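Long-range contacts in ribosomal RNA small subunit methyltransferase E (Legionella pneumophila, PDB 5O95), which probably methylates the N3 position of uridine 1498 in 16S rRNA of the assembled 30S ribosomal subunit, with S-adenosyl-L-methionine as methyl donor: residues I114-C118 against P198-S203; S102-A108 against C145-P151; E52-S56 against V67-S71. The contacts are given in a common frame with arbitrary orientation. Residues are numbered along the deposited sequence.

Contact 1: residues I114-C118 against P198-S203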
loop_
_atom_site.group_PDB
_atom_site.type_symbol
_atom_site.label_atom_id
_atom_site.label_comp_id
_atom_site.label_asym_id
_atom_site.label_seq_id
_atom_site.Cartn_x
_atom_site.Cartn_y
_atom_site.Cartn_z
ATOM N N ILE B 114 0.732 20.053 7.496
ATOM C CA ILE B 114 1.515 20.273 8.710
ATOM C C ILE B 114 0.533 20.331 9.861
ATOM O O ILE B 114 -0.421 21.118 9.833
ATOM C CB ILE B 114 2.349 21.563 8.616
ATOM C CG1 ILE B 114 3.178 21.540 7.328
ATOM C CG2 ILE B 114 3.231 21.687 9.845
ATOM C CD1 ILE B 114 3.730 22.909 6.940
ATOM N N THR B 115 0.741 19.462 10.855
ATOM C CA THR B 115 -0.094 19.384 12.036
ATOM C C THR B 115 0.809 19.426 13.256
ATOM O O THR B 115 2.038 19.359 13.147
ATOM C CB THR B 115 -0.952 18.107 12.054
ATOM O OG1 THR B 115 -0.159 17.002 12.499
ATOM C CG2 THR B 115 -1.505 17.802 10.672
ATOM N N GLU B 116 0.169 19.524 14.425
ATOM C CA GLU B 116 0.888 19.812 15.663
ATOM C C GLU B 116 1.837 18.680 16.034
ATOM O O GLU B 116 2.939 18.926 16.544
ATOM C CB GLU B 116 -0.120 20.083 16.778
ATOM C CG GLU B 116 0.482 20.419 18.131
ATOM C CD GLU B 116 -0.571 20.822 19.157
ATOM O OE1 GLU B 116 -1.242 21.859 18.959
ATOM O OE2 GLU B 116 -0.737 20.094 20.158
ATOM N N ARG B 117 1.453 17.434 15.753
ATOM C CA ARG B 117 2.232 16.279 16.174
ATOM C C ARG B 117 3.115 15.682 15.077
ATOM O O ARG B 117 3.625 14.572 15.255
ATOM C CB ARG B 117 1.318 15.218 16.775
ATOM C CG ARG B 117 0.528 15.771 17.935
ATOM C CD ARG B 117 -0.221 14.690 18.667
ATOM N NE ARG B 117 -0.850 15.197 19.882
ATOM C CZ ARG B 117 -1.803 14.536 20.533
ATOM N NH1 ARG B 117 -2.226 13.368 20.061
ATOM N NH2 ARG B 117 -2.335 15.037 21.644
ATOM N N CYS B 118 3.325 16.380 13.963
ATOM C CA CYS B 118 4.249 15.860 12.963
ATOM C C CYS B 118 5.661 15.778 13.534
ATOM O O CYS B 118 6.067 16.592 14.365
ATOM C CB CYS B 118 4.233 16.731 11.705
ATOM S SG CYS B 118 2.674 16.634 10.815
ATOM N N PRO B 198 -0.490 12.476 11.440
ATOM C CA PRO B 198 0.749 11.762 11.748
ATOM C C PRO B 198 0.464 10.604 12.687
ATOM O O PRO B 198 -0.624 10.465 13.250
ATOM C CB PRO B 198 1.594 12.826 12.457
ATOM C CG PRO B 198 0.554 13.685 13.170
ATOM C CD PRO B 198 -0.647 13.710 12.229
ATOM N N GLU B 199 1.487 9.773 12.871
ATOM C CA GLU B 199 1.335 8.599 13.722
ATOM C C GLU B 199 0.929 8.970 15.139
ATOM O O GLU B 199 0.183 8.223 15.772
ATOM C CB GLU B 199 2.600 7.740 13.681
ATOM C CG GLU B 199 2.985 7.409 12.241
ATOM C CD GLU B 199 3.599 6.036 12.039
ATOM O OE1 GLU B 199 4.289 5.547 12.959
ATOM O OE2 GLU B 199 3.395 5.457 10.942
ATOM N N GLY B 200 1.367 10.124 15.643
ATOM C CA GLY B 200 0.977 10.541 16.977
ATOM C C GLY B 200 -0.412 11.123 17.116
ATOM O O GLY B 200 -0.808 11.485 18.223
ATOM N N GLY B 201 -1.162 11.266 16.026
ATOM C CA GLY B 201 -2.545 11.695 16.113
ATOM C C GLY B 201 -2.721 13.201 16.077
ATOM O O GLY B 201 -1.893 13.950 15.547
ATOM N N PHE B 202 -3.840 13.646 16.656
ATOM C CA PHE B 202 -4.225 15.051 16.679
ATOM C C PHE B 202 -4.474 15.509 18.110
ATOM O O PHE B 202 -4.980 14.751 18.942
ATOM C CB PHE B 202 -5.524 15.273 15.898
ATOM C CG PHE B 202 -5.443 14.879 14.442
ATOM C CD1 PHE B 202 -4.948 15.764 13.500
ATOM C CD2 PHE B 202 -5.876 13.639 14.023
ATOM C CE1 PHE B 202 -4.885 15.404 12.163
ATOM C CE2 PHE B 202 -5.813 13.276 12.700
ATOM C CZ PHE B 202 -5.315 14.167 11.769
ATOM N N SER B 203 -4.148 16.771 18.382
ATOM C CA SER B 203 -4.434 17.342 19.692
ATOM C C SER B 203 -5.932 17.603 19.835
ATOM O O SER B 203 -6.682 17.618 18.856
ATOM C CB SER B 203 -3.667 18.649 19.886
ATOM O OG SER B 203 -4.262 19.698 19.146
HETATM O O HOH W 1 -1.273 16.621 15.033
HETATM O O HOH W 2 3.573 11.913 15.228
#
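Two loops that follow parallel-sheet strands 109-114 and 191-196, which are separated in the sheet by strand 82-88, meet here, each folded into a type I beta turn: Thr115 to Cys118, and Pro198 to Gly201, the latter closed by Gly201 N to Pro198 O at 2.9 Å. Thr115 opens the first turn, its N bonded to Cys118 SG at 3.4 Å. Its OG1 lies 3.3 Å from Pro198 CD and donates to water 1 at 2.8 Å; that water also accepts from Arg117 N (2.9 Å) and donates to Gly201 O (2.8 Å), so it fills the gap between the turns. Glu116 brings OE2 to 3.3 Å from Ser203 CB, while its N bonds to Glu206, whose carboxylate also takes Ser203 N at the start of helix 204-212.

Arg117 is the most extensively covered residue, with 107 Å² of its surface buried by 198-203. NH1 donates to Gly200 O at 3.0 Å and 150°, near the guanidinium plane, and Ser203 CA lies over one face. Water 2 joins Arg117 O (2.7 Å) to Gly200 N (2.9 Å). Cys118 ends the walk, with SG 4.3 Å from Pro198 CB. Pro198 directly follows Gly197, an S-adenosyl-L-methionine-binding residue. With a single direct hydrogen bond and two bridging waters, the chemistry implies a hydrated, mainly backbone-directed junction beside the cofactor site of this SPOUT domain.

Contact 2: residues S102-A108 against C145-P151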
loop_
_atom_site.group_PDB
_atom_site.type_symbol
_atom_site.label_atom_id
_atom_site.label_comp_id
_atom_site.label_asym_id
_atom_site.label_seq_id
_atom_site.Cartn_x
_atom_site.Cartn_y
_atom_site.Cartn_z
ATOM N N SER B 102 -0.838 7.030 -4.161
ATOM C CA SER B 102 -2.109 7.739 -4.224
ATOM C C SER B 102 -2.448 8.085 -5.670
ATOM O O SER B 102 -3.612 8.025 -6.073
ATOM C CB SER B 102 -2.103 8.974 -3.330
ATOM O OG SER B 102 -1.191 9.947 -3.804
ATOM N N ALA B 103 -1.425 8.410 -6.465
ATOM C CA ALA B 103 -1.622 8.588 -7.899
ATOM C C ALA B 103 -2.170 7.319 -8.563
ATOM O O ALA B 103 -3.106 7.384 -9.376
ATOM C CB ALA B 103 -0.311 9.060 -8.544
ATOM N N GLU B 104 -1.595 6.156 -8.249
ATOM C CA GLU B 104 -2.114 4.889 -8.786
ATOM C C GLU B 104 -3.560 4.665 -8.381
ATOM O O GLU B 104 -4.347 4.090 -9.154
ATOM C CB GLU B 104 -1.286 3.696 -8.289
ATOM C CG GLU B 104 0.136 3.664 -8.773
ATOM C CD GLU B 104 0.948 2.533 -8.135
ATOM O OE1 GLU B 104 0.471 1.383 -8.096
ATOM O OE2 GLU B 104 2.074 2.804 -7.674
ATOM N N LEU B 105 -3.921 5.066 -7.144
ATOM C CA LEU B 105 -5.282 4.900 -6.653
ATOM C C LEU B 105 -6.213 5.998 -7.123
ATOM O O LEU B 105 -7.337 6.090 -6.626
ATOM C CB LEU B 105 -5.299 4.778 -5.112
ATOM C CG LEU B 105 -5.273 3.359 -4.569
ATOM C CD1 LEU B 105 -6.542 2.610 -5.025
ATOM C CD2 LEU B 105 -4.064 2.616 -5.062
ATOM N N GLY B 106 -5.778 6.819 -8.090
ATOM C CA GLY B 106 -6.655 7.790 -8.711
ATOM C C GLY B 106 -6.926 9.051 -7.927
ATOM O O GLY B 106 -7.888 9.754 -8.232
ATOM N N VAL B 107 -6.118 9.356 -6.908
ATOM C CA VAL B 107 -6.371 10.558 -6.121
ATOM C C VAL B 107 -6.435 11.752 -7.071
ATOM O O VAL B 107 -5.710 11.812 -8.064
ATOM C CB VAL B 107 -5.265 10.706 -5.061
ATOM C CG1 VAL B 107 -3.970 11.255 -5.700
ATOM C CG2 VAL B 107 -5.716 11.583 -3.892
ATOM N N ALA B 108 -7.332 12.693 -6.770
ATOM C CA ALA B 108 -7.507 13.868 -7.612
ATOM C C ALA B 108 -6.591 15.011 -7.200
ATOM O O ALA B 108 -6.131 15.770 -8.062
ATOM C CB ALA B 108 -8.965 14.333 -7.535
ATOM N N CYS B 145 0.757 3.866 -14.349
ATOM C CA CYS B 145 -0.574 3.324 -14.089
ATOM C C CYS B 145 -1.587 3.588 -15.202
ATOM O O CYS B 145 -2.654 2.957 -15.221
ATOM C CB CYS B 145 -1.077 3.806 -12.709
ATOM S SG CYS B 145 -1.820 5.414 -12.683
ATOM N N GLY B 146 -1.279 4.482 -16.137
ATOM C CA GLY B 146 -2.181 4.744 -17.245
ATOM C C GLY B 146 -3.032 5.989 -17.114
ATOM O O GLY B 146 -3.786 6.296 -18.039
ATOM N N ARG B 147 -2.930 6.737 -16.012
ATOM C CA ARG B 147 -3.662 7.995 -15.918
ATOM C C ARG B 147 -3.070 8.979 -16.900
ATOM O O ARG B 147 -1.847 9.132 -16.976
ATOM C CB ARG B 147 -3.493 8.608 -14.526
ATOM C CG ARG B 147 -4.356 7.899 -13.524
ATOM C CD ARG B 147 -4.119 8.507 -12.152
ATOM N NE ARG B 147 -4.848 9.768 -12.036
ATOM C CZ ARG B 147 -4.981 10.460 -10.914
ATOM N NH1 ARG B 147 -4.453 9.986 -9.782
ATOM N NH2 ARG B 147 -5.677 11.596 -10.904
ATOM N N ASN B 148 -3.952 9.668 -17.618
ATOM C CA ASN B 148 -3.539 10.662 -18.602
ATOM C C ASN B 148 -3.811 12.080 -18.141
ATOM O O ASN B 148 -3.713 13.031 -18.939
ATOM C CB ASN B 148 -4.192 10.371 -19.949
ATOM C CG ASN B 148 -3.760 9.042 -20.503
ATOM O OD1 ASN B 148 -2.595 8.708 -20.440
ATOM N ND2 ASN B 148 -4.699 8.278 -21.053
ATOM N N GLN B 149 -4.052 12.238 -16.846
ATOM C CA GLN B 149 -4.244 13.508 -16.185
ATOM C C GLN B 149 -3.435 13.390 -14.911
ATOM O O GLN B 149 -3.450 12.331 -14.278
ATOM C CB GLN B 149 -5.719 13.695 -15.845
ATOM C CG GLN B 149 -6.079 15.004 -15.196
ATOM C CD GLN B 149 -7.587 15.202 -15.071
ATOM O OE1 GLN B 149 -8.382 14.682 -15.868
ATOM N NE2 GLN B 149 -7.991 15.966 -14.063
ATOM N N ILE B 150 -2.714 14.454 -14.562
ATOM C CA ILE B 150 -1.845 14.465 -13.390
ATOM C C ILE B 150 -2.636 14.980 -12.193
ATOM O O ILE B 150 -3.289 16.017 -12.302
ATOM C CB ILE B 150 -0.640 15.394 -13.620
ATOM C CG1 ILE B 150 0.005 15.134 -14.987
ATOM C CG2 ILE B 150 0.351 15.267 -12.437
ATOM C CD1 ILE B 150 0.532 13.734 -15.170
ATOM N N PRO B 151 -2.606 14.288 -11.037
ATOM C CA PRO B 151 -3.260 14.824 -9.838
ATOM C C PRO B 151 -2.714 16.202 -9.519
ATOM O O PRO B 151 -1.552 16.503 -9.784
ATOM C CB PRO B 151 -2.861 13.836 -8.721
ATOM C CG PRO B 151 -2.209 12.680 -9.357
ATOM C CD PRO B 151 -1.973 12.982 -10.838
#
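Arg147 carries all three direct hydrogen bonds of this contact. Its NH1 donates to Ala103 O at 3.0 Å and 167°, and again to Val107 O at 2.8 Å; NH2 reaches the same Val107 O, also at 2.8 Å, so that this carbonyl is held by both terminal nitrogens. Both acceptors lie near the guanidinium plane, and Gly106 CA sits over one face. NH2 has a second partner in the salt bridge to Glu78.

The carbonyls belong to the last turn of helix 94-104 (Ala103) and to the segment just after it (Val107). Gly106, at phi 78°, is the C-prime residue of a Schellman motif, defined by Val107 N to Ser102 O and Gly106 N to Ala103 O, both 3.0 Å. The latter bond means that Ala103 O accepts from the helix end and from Arg147 alike.

Around this polar centre, Pro151 packs its CG 4.2 Å from Ala103 CB and its CB 4.1 Å from Val107 CG1, while Pro151 CA makes a CH...O contact with Ala108 O at 3.5 Å. Here the chain enters the adjacent parallel strands 109-114 and 152-158. Farther out, Cys145 SG rests 3.9 Å from Glu104 CA. The second subunit closes this side: Glu104 OE1 bonds to its Thr229 and Arg226 N, and Glu104 O to its Arg223, a residue that binds S-adenosyl-L-methionine. Thus a buried arginine, its charge matched by Glu78, binds carbonyls at and just beyond a helix terminus and ties two crossover connections of the SPOUT domain together beside the dimer interface.

Contact 3: residues E52-S56 against V67-S71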
loop_
_atom_site.group_PDB
_atom_site.type_symbol
_atom_site.label_atom_id
_atom_site.label_comp_id
_atom_site.label_asym_id
_atom_site.label_seq_id
_atom_site.Cartn_x
_atom_site.Cartn_y
_atom_site.Cartn_z
ATOM N N GLU B 52 -3.820 10.549 -25.572
ATOM C CA GLU B 52 -2.672 9.675 -25.780
ATOM C C GLU B 52 -2.203 9.829 -27.219
ATOM O O GLU B 52 -3.022 9.811 -28.145
ATOM C CB GLU B 52 -3.038 8.213 -25.514
ATOM C CG GLU B 52 -3.109 7.882 -24.019
ATOM C CD GLU B 52 -3.420 6.426 -23.764
ATOM O OE1 GLU B 52 -3.420 5.599 -24.699
ATOM O OE2 GLU B 52 -3.643 6.084 -22.586
ATOM N N PHE B 53 -0.890 9.984 -27.401
ATOM C CA PHE B 53 -0.283 10.198 -28.713
ATOM C C PHE B 53 0.571 8.979 -29.024
ATOM O O PHE B 53 1.562 8.714 -28.340
ATOM C CB PHE B 53 0.545 11.478 -28.690
ATOM C CG PHE B 53 -0.258 12.695 -28.323
ATOM C CD1 PHE B 53 -0.456 13.027 -26.978
ATOM C CD2 PHE B 53 -0.812 13.505 -29.317
ATOM C CE1 PHE B 53 -1.223 14.125 -26.629
ATOM C CE2 PHE B 53 -1.587 14.602 -28.982
ATOM C CZ PHE B 53 -1.775 14.925 -27.626
ATOM N N THR B 54 0.177 8.217 -30.033
ATOM C CA THR B 54 0.975 7.067 -30.431
ATOM C C THR B 54 2.138 7.577 -31.252
ATOM O O THR B 54 1.935 8.308 -32.230
ATOM C CB THR B 54 0.127 6.085 -31.235
ATOM O OG1 THR B 54 -0.961 5.636 -30.430
ATOM C CG2 THR B 54 0.961 4.871 -31.651
ATOM N N ALA B 55 3.353 7.222 -30.852
ATOM C CA ALA B 55 4.537 7.823 -31.438
ATOM C C ALA B 55 5.598 6.754 -31.626
ATOM O O ALA B 55 5.543 5.673 -31.037
ATOM C CB ALA B 55 5.098 8.972 -30.581
ATOM N N SER B 56 6.565 7.068 -32.467
ATOM C CA SER B 56 7.725 6.216 -32.630
ATOM C C SER B 56 8.968 7.083 -32.639
ATOM O O SER B 56 8.934 8.266 -33.009
ATOM C CB SER B 56 7.647 5.377 -33.893
ATOM O OG SER B 56 7.599 6.223 -35.016
ATOM N N VAL B 67 10.548 12.228 -31.846
ATOM C CA VAL B 67 9.513 11.219 -32.040
ATOM C C VAL B 67 8.506 11.717 -33.062
ATOM O O VAL B 67 8.197 12.908 -33.140
ATOM C CB VAL B 67 8.824 10.792 -30.726
ATOM C CG1 VAL B 67 9.873 10.469 -29.676
ATOM C CG2 VAL B 67 7.831 11.853 -30.238
ATOM N N ARG B 68 7.987 10.787 -33.848
ATOM C CA ARG B 68 7.005 11.094 -34.875
ATOM C C ARG B 68 5.640 10.680 -34.344
ATOM O O ARG B 68 5.435 9.514 -33.996
ATOM C CB ARG B 68 7.357 10.365 -36.173
ATOM C CG ARG B 68 6.403 10.652 -37.333
ATOM C CD ARG B 68 6.471 12.119 -37.784
ATOM N NE ARG B 68 7.794 12.488 -38.282
ATOM C CZ ARG B 68 8.079 13.658 -38.847
ATOM N NH1 ARG B 68 7.132 14.575 -38.975
ATOM N NH2 ARG B 68 9.312 13.916 -39.276
ATOM N N ILE B 69 4.738 11.652 -34.214
ATOM C CA ILE B 69 3.386 11.400 -33.736
ATOM C C ILE B 69 2.592 10.763 -34.869
ATOM O O ILE B 69 2.429 11.367 -35.938
ATOM C CB ILE B 69 2.700 12.701 -33.289
ATOM C CG1 ILE B 69 3.581 13.511 -32.334
ATOM C CG2 ILE B 69 1.333 12.384 -32.693
ATOM C CD1 ILE B 69 3.796 12.863 -31.034
ATOM N N ALA B 70 2.092 9.549 -34.643
ATOM C CA ALA B 70 1.293 8.874 -35.665
ATOM C C ALA B 70 -0.201 9.118 -35.498
ATOM O O ALA B 70 -0.920 9.283 -36.494
ATOM C CB ALA B 70 1.565 7.370 -35.629
ATOM N N SER B 71 -0.700 9.120 -34.267
ATOM C CA SER B 71 -2.136 9.210 -34.069
ATOM C C SER B 71 -2.412 9.665 -32.644
ATOM O O SER B 71 -1.528 9.639 -31.775
ATOM C CB SER B 71 -2.832 7.886 -34.387
ATOM O OG SER B 71 -2.408 6.912 -33.446
HETATM O O HOH W 3 5.170 7.203 -35.444
#
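A classic beta bulge interrupts the pairing of these two antiparallel strands: Ala70 and Ser71 both face Thr54. Thr54 O accepts from Ala70 N at 2.7 Å (159°) and, weakly, from Ser71 N at 3.4 Å, while Thr54 N donates to Ser71 O at 2.8 Å. The register therefore shifts by one residue before Ala55, which pairs with Ile69 at a non-hydrogen-bonded site with CA atoms 4.4 Å apart. Regular pairing follows at Ser56 and Arg68, where Ser56 N to Arg68 O measures 3.1 Å and Arg68 N to Ser56 O 2.8 Å.

Strands 51-61 and 64-74 form a beta hairpin in the mixed sheet of the PUA domain, flanked by strands 42-46 and 20-22. The local axes run at 129°, well short of antiparallel, and approach to 4.6 Å. Ala55 and Ile69 share one face of the sheet, with Ala55 CB 4.1 Å from Ile69 CD1 and 4.0 Å from Val67 CG2; Ile69 CG2 also meets the edge of the Phe53 ring, 4.2 Å from Phe53 CD2. Thr54, Ser56, Arg68 and Ser71 occupy the other face. There, water 3 lies 2.7 Å from Ser56 OG and donates to Arg68 O at 2.7 Å, and the Arg68 guanidinium reaches Glu58 and Gly18 O.

How the contacts relate
The three contacts mark out the long axis of a two-domain chain. Contact 3 belongs to the PUA domain, contacts 1 and 2 to the SPOUT domain, and the centres of contacts 1 and 3 are about 47 Å apart on opposite sides of the chain's centre. Contacts 2 and 3 touch across the domain boundary: Asn148 ND2 lies 2.9 Å from Glu52 OE2, a probable hydrogen bond. Contacts 1 and 2 have centres about 27 Å and nearest atoms about 15 Å apart, yet their segments alternate along the chain. Contact 1 borders this subunit's cofactor-binding residues Gly197 and Thr227, whereas contact 2 meets Arg223 and Leu225 of the second subunit.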